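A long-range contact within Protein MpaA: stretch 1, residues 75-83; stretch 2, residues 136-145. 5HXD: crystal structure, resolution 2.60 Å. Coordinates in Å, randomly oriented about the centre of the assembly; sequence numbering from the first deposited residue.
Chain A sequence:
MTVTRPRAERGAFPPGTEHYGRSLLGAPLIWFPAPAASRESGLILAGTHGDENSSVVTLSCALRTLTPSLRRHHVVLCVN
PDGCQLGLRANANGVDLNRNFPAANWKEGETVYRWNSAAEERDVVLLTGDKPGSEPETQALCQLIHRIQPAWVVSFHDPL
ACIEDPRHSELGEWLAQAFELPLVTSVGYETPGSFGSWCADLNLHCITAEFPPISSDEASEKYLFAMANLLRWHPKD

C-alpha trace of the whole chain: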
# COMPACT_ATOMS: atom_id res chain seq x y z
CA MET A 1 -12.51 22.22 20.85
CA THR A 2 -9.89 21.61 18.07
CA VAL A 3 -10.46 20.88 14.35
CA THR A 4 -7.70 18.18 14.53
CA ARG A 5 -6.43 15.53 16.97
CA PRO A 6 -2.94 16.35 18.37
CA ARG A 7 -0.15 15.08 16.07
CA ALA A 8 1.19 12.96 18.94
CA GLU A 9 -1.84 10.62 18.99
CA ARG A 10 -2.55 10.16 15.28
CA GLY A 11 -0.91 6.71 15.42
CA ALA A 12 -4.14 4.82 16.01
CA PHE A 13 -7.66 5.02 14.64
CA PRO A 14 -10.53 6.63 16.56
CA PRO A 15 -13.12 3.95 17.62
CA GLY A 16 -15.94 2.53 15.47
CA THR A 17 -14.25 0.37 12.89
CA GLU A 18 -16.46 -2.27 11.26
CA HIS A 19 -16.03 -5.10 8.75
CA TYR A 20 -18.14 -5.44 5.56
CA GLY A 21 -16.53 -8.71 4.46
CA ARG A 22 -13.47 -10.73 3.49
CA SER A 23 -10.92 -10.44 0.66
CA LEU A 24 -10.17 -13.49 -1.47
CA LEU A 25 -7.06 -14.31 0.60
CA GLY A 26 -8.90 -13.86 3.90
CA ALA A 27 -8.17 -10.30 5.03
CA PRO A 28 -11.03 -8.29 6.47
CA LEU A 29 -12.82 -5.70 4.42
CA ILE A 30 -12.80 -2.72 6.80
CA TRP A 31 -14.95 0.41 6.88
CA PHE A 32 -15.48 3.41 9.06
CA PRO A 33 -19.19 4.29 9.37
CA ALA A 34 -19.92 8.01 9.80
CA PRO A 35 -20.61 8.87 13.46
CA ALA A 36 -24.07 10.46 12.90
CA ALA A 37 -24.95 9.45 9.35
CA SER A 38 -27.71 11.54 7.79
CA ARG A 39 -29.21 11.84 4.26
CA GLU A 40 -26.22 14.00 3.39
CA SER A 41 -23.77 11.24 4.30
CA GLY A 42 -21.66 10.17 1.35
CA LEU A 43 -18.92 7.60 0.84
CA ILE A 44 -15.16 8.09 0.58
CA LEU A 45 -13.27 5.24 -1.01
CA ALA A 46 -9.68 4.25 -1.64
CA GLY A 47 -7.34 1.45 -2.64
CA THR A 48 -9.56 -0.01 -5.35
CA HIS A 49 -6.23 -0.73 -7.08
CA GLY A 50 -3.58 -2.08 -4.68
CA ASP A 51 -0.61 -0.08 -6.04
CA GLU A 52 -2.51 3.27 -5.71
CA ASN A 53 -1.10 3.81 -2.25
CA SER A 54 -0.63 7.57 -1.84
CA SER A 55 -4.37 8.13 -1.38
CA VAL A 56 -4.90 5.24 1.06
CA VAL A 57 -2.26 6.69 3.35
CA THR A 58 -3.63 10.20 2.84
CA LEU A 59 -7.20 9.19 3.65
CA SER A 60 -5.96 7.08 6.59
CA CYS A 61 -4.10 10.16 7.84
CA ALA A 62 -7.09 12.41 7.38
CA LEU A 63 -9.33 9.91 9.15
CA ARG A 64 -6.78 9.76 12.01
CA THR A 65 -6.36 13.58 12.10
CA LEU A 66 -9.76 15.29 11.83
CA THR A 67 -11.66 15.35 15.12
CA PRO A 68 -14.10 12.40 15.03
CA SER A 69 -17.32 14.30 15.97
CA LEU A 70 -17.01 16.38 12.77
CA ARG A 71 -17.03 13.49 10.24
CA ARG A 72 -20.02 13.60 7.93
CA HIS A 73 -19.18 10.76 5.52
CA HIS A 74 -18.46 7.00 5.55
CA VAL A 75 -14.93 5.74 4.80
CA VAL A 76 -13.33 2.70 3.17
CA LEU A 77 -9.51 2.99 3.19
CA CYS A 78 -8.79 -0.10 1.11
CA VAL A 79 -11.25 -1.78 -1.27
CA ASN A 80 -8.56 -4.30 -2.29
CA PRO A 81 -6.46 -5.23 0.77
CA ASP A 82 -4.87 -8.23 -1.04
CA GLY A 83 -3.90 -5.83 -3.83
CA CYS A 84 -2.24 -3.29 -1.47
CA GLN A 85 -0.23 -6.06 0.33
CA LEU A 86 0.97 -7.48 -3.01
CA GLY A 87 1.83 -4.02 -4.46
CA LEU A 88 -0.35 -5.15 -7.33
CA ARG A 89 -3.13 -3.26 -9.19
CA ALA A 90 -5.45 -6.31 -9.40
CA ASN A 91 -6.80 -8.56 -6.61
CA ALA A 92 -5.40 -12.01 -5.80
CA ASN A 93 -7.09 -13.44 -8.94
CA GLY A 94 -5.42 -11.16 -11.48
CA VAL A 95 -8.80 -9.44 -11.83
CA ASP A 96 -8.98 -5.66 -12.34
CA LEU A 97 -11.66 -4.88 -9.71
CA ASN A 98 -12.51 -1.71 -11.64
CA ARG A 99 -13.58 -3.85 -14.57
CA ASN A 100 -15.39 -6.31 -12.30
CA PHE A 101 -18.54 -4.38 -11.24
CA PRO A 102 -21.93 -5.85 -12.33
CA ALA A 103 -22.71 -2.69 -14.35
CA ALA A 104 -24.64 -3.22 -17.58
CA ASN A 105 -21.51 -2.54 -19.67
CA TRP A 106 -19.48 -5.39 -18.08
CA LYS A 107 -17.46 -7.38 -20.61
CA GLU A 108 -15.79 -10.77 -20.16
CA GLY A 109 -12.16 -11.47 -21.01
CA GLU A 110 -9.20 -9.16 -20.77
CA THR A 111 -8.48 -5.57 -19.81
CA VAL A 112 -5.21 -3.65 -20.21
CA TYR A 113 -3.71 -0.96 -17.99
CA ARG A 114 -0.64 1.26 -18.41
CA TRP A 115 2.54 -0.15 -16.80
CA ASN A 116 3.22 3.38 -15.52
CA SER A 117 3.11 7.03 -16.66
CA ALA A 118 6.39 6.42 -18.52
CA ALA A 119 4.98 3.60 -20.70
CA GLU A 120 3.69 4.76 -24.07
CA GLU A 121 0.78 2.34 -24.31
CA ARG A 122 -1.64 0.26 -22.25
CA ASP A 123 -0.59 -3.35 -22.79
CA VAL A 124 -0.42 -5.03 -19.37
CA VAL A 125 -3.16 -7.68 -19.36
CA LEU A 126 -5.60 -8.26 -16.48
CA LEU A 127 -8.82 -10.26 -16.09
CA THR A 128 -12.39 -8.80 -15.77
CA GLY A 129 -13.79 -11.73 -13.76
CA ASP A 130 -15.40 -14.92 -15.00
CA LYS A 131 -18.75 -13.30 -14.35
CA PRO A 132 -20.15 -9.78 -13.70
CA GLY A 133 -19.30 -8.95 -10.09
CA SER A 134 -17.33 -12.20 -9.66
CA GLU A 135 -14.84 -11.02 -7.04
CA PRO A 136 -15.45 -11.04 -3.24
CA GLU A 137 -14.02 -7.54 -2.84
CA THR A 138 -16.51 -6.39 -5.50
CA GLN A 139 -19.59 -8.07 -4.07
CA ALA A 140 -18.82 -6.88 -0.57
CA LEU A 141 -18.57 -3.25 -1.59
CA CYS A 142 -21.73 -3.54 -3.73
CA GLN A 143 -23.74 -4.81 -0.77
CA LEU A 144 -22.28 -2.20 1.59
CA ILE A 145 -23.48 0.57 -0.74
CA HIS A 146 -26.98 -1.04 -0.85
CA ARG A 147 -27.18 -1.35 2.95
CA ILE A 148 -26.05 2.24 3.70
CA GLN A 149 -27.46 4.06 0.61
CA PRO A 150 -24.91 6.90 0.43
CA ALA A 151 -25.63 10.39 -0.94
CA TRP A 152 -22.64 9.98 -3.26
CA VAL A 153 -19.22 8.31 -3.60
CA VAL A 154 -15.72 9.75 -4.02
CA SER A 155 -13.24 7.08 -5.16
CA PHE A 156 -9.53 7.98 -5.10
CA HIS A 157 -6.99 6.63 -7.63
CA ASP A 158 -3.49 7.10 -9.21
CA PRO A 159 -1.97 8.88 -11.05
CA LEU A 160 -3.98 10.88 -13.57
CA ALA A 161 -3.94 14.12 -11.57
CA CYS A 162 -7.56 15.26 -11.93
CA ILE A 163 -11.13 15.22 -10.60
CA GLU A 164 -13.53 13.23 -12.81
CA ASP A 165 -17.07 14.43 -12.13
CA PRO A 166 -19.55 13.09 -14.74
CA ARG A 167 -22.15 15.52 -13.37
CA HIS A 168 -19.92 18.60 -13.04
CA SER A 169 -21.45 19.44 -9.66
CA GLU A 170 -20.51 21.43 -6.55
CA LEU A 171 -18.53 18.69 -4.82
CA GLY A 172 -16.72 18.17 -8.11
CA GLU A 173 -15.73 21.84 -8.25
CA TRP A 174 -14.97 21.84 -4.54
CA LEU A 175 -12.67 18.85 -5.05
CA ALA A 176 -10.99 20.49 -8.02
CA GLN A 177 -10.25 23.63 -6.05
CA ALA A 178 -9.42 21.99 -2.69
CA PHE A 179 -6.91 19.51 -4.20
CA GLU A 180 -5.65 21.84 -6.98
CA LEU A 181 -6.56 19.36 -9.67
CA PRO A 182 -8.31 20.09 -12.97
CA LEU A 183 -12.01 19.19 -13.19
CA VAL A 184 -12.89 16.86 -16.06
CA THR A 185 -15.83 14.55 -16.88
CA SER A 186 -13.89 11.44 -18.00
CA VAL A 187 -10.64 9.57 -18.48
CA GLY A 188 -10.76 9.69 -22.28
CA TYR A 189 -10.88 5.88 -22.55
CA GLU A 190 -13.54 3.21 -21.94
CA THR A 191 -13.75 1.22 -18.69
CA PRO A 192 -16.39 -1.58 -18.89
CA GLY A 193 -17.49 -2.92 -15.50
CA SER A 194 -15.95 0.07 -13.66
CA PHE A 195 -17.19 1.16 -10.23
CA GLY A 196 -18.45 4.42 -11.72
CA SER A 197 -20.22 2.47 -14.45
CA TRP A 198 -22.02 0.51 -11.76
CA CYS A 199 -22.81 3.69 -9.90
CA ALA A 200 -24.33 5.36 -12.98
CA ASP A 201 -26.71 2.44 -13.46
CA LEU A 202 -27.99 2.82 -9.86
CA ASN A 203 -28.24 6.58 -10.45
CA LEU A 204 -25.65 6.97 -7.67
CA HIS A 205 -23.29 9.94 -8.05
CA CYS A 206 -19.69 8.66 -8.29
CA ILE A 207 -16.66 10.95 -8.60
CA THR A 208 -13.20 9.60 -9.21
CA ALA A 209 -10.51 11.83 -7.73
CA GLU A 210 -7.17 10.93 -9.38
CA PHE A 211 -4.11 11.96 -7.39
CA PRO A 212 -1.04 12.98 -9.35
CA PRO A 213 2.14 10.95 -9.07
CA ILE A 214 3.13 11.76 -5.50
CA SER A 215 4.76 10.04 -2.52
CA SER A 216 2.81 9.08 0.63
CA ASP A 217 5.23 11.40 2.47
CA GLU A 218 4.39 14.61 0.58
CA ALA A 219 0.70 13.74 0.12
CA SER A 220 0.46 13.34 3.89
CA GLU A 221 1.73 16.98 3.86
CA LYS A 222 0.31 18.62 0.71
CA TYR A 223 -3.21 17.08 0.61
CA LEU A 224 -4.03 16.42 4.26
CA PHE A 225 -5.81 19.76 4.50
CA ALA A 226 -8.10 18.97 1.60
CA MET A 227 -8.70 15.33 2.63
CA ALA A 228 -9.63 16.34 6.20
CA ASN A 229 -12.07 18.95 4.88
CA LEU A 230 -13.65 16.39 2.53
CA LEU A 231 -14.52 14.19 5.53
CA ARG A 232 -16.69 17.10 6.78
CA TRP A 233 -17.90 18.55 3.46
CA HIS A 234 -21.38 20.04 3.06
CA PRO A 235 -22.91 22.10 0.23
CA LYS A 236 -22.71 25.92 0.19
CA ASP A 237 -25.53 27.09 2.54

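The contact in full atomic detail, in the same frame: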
# COMPACT_ATOMS: atom_id res chain seq x y z
N VAL A 75 -16.28 5.92 5.34
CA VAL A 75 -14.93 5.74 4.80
C VAL A 75 -14.52 4.28 4.65
O VAL A 75 -14.64 3.49 5.59
CB VAL A 75 -13.88 6.47 5.68
CG1 VAL A 75 -12.46 6.13 5.22
CG2 VAL A 75 -14.12 7.98 5.67
N VAL A 76 -14.05 3.95 3.45
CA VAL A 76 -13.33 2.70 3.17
C VAL A 76 -11.89 3.00 2.70
O VAL A 76 -11.68 3.50 1.59
CB VAL A 76 -14.05 1.88 2.08
CG1 VAL A 76 -13.18 0.69 1.62
CG2 VAL A 76 -15.42 1.44 2.56
N LEU A 77 -10.91 2.71 3.54
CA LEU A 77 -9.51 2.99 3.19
C LEU A 77 -8.98 2.10 2.07
O LEU A 77 -8.24 2.56 1.21
CB LEU A 77 -8.61 2.85 4.41
CG LEU A 77 -8.81 3.91 5.49
CD1 LEU A 77 -7.98 3.59 6.71
CD2 LEU A 77 -8.42 5.23 4.91
N CYS A 78 -9.36 0.83 2.08
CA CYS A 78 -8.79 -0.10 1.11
C CYS A 78 -9.81 -1.12 0.59
O CYS A 78 -10.18 -2.08 1.28
CB CYS A 78 -7.58 -0.80 1.73
SG CYS A 78 -6.49 -1.59 0.56
N VAL A 79 -10.28 -0.89 -0.63
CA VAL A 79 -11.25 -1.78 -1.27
C VAL A 79 -10.60 -3.15 -1.52
O VAL A 79 -11.24 -4.19 -1.37
CB VAL A 79 -11.78 -1.16 -2.59
CG1 VAL A 79 -12.51 -2.19 -3.42
CG2 VAL A 79 -12.70 0.03 -2.31
N ASN A 80 -9.30 -3.13 -1.83
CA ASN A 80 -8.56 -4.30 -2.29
C ASN A 80 -7.35 -4.63 -1.42
O ASN A 80 -6.23 -4.50 -1.86
CB ASN A 80 -8.12 -4.04 -3.74
CG ASN A 80 -7.36 -5.19 -4.37
OD1 ASN A 80 -7.35 -6.31 -3.86
ND2 ASN A 80 -6.74 -4.92 -5.51
N PRO A 81 -7.58 -5.06 -0.17
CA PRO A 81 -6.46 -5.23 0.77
C PRO A 81 -5.44 -6.32 0.40
O PRO A 81 -4.33 -6.32 0.95
CB PRO A 81 -7.16 -5.58 2.09
CG PRO A 81 -8.52 -5.99 1.74
CD PRO A 81 -8.88 -5.31 0.47
N ASP A 82 -5.82 -7.24 -0.49
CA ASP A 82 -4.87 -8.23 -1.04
C ASP A 82 -4.00 -7.57 -2.12
O ASP A 82 -2.84 -7.91 -2.28
CB ASP A 82 -5.58 -9.46 -1.64
CG ASP A 82 -6.28 -10.31 -0.60
OD1 ASP A 82 -6.03 -10.15 0.61
OD2 ASP A 82 -7.10 -11.15 -1.02
N GLY A 83 -4.61 -6.66 -2.88
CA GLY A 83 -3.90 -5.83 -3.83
C GLY A 83 -2.81 -5.02 -3.15
O GLY A 83 -1.63 -5.19 -3.51
N PRO A 136 -14.91 -11.27 -4.58
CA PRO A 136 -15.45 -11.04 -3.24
C PRO A 136 -15.32 -9.59 -2.81
O PRO A 136 -16.28 -9.06 -2.25
CB PRO A 136 -14.61 -11.97 -2.34
CG PRO A 136 -13.43 -12.34 -3.13
CD PRO A 136 -13.79 -12.23 -4.58
N GLU A 137 -14.18 -8.96 -3.07
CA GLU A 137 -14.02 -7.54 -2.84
C GLU A 137 -15.10 -6.72 -3.54
O GLU A 137 -15.56 -5.72 -3.01
CB GLU A 137 -12.65 -7.06 -3.33
CG GLU A 137 -11.47 -7.59 -2.56
CD GLU A 137 -10.96 -8.91 -3.09
OE1 GLU A 137 -11.51 -9.42 -4.08
OE2 GLU A 137 -10.01 -9.44 -2.50
N THR A 138 -15.51 -7.14 -4.74
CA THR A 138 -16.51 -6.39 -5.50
C THR A 138 -17.92 -6.53 -4.93
O THR A 138 -18.65 -5.55 -4.76
CB THR A 138 -16.55 -6.85 -6.95
OG1 THR A 138 -15.24 -6.70 -7.52
CG2 THR A 138 -17.61 -6.04 -7.74
N GLN A 139 -18.30 -7.77 -4.66
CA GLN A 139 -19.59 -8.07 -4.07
C GLN A 139 -19.76 -7.37 -2.75
O GLN A 139 -20.79 -6.76 -2.50
CB GLN A 139 -19.77 -9.58 -3.93
CG GLN A 139 -20.09 -10.22 -5.28
CD GLN A 139 -19.72 -11.70 -5.35
OE1 GLN A 139 -19.58 -12.37 -4.33
NE2 GLN A 139 -19.57 -12.21 -6.58
N ALA A 140 -18.73 -7.45 -1.90
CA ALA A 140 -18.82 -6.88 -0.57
C ALA A 140 -19.07 -5.39 -0.62
O ALA A 140 -19.92 -4.88 0.12
CB ALA A 140 -17.57 -7.17 0.19
N LEU A 141 -18.35 -4.68 -1.47
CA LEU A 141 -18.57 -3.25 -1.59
C LEU A 141 -19.96 -2.95 -2.15
O LEU A 141 -20.59 -2.01 -1.72
CB LEU A 141 -17.51 -2.59 -2.47
CG LEU A 141 -17.58 -1.05 -2.47
CD1 LEU A 141 -17.12 -0.50 -1.14
CD2 LEU A 141 -16.81 -0.43 -3.61
N CYS A 142 -20.42 -3.74 -3.12
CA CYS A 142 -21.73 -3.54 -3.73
C CYS A 142 -22.87 -3.68 -2.73
O CYS A 142 -23.88 -2.95 -2.83
CB CYS A 142 -21.95 -4.54 -4.87
SG CYS A 142 -21.15 -4.06 -6.39
N GLN A 143 -22.72 -4.60 -1.78
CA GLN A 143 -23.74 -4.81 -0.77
C GLN A 143 -23.70 -3.75 0.33
O GLN A 143 -24.75 -3.31 0.82
CB GLN A 143 -23.62 -6.21 -0.17
CG GLN A 143 -24.23 -7.30 -1.05
CD GLN A 143 -25.58 -6.88 -1.67
OE1 GLN A 143 -26.47 -6.35 -0.97
NE2 GLN A 143 -25.73 -7.10 -2.98
N LEU A 144 -22.49 -3.34 0.70
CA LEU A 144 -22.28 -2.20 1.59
C LEU A 144 -23.06 -0.98 1.09
O LEU A 144 -23.83 -0.39 1.83
CB LEU A 144 -20.78 -1.88 1.70
CG LEU A 144 -20.32 -0.72 2.59
CD1 LEU A 144 -20.33 -1.11 4.05
CD2 LEU A 144 -18.95 -0.23 2.17
N ILE A 145 -22.87 -0.63 -0.18
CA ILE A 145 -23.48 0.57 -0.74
C ILE A 145 -25.02 0.43 -0.87
O ILE A 145 -25.73 1.43 -0.92
CB ILE A 145 -22.82 0.93 -2.11
CG1 ILE A 145 -21.31 1.10 -1.91
CG2 ILE A 145 -23.38 2.23 -2.69
CD1 ILE A 145 -20.54 1.49 -3.15
O HOH W 1 -7.86 -10.62 -3.73

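Stretch 1 leaves a strand, passes through a turn and enters a helix, while stretch 2 is helical throughout, held by i to i+4 backbone bonds such as that from A140 N to P136 O (3.0 Å). No direct hydrogen bond joins the two; the contact rests on apolar packing at one end and a water-bridged acidic pair at the other.

V76, still in the strand, points toward the helix, and its CG2 lies 3.9 Å from CD2 of L144. Both side chains are buried, so branched aliphatic groups suit this site: they fill space and leave no polar atom unpaired. V79 continues the apolar contact one helical turn back, its CG2 4.3 Å from CD2 of L141. Its carbonyl O also approaches CG of E137, at 3.6 Å, so the methylene part of the glutamate packs against backbone.

N80 caps the helix that follows: its OD1 accepts a weak bond from G83 N (2.9 Å), meeting an amide that the first helical turn leaves free. G83 suits this arrangement, since a CB there would clash with N80 ND2. D82 then points toward E137, bringing two acidic groups together, with D82 OD2 3.7 Å from E137 OE2. Water 1 eases this by donating to both, at 2.9 Å to D82 OD2 and 2.7 Å to E137 OE2.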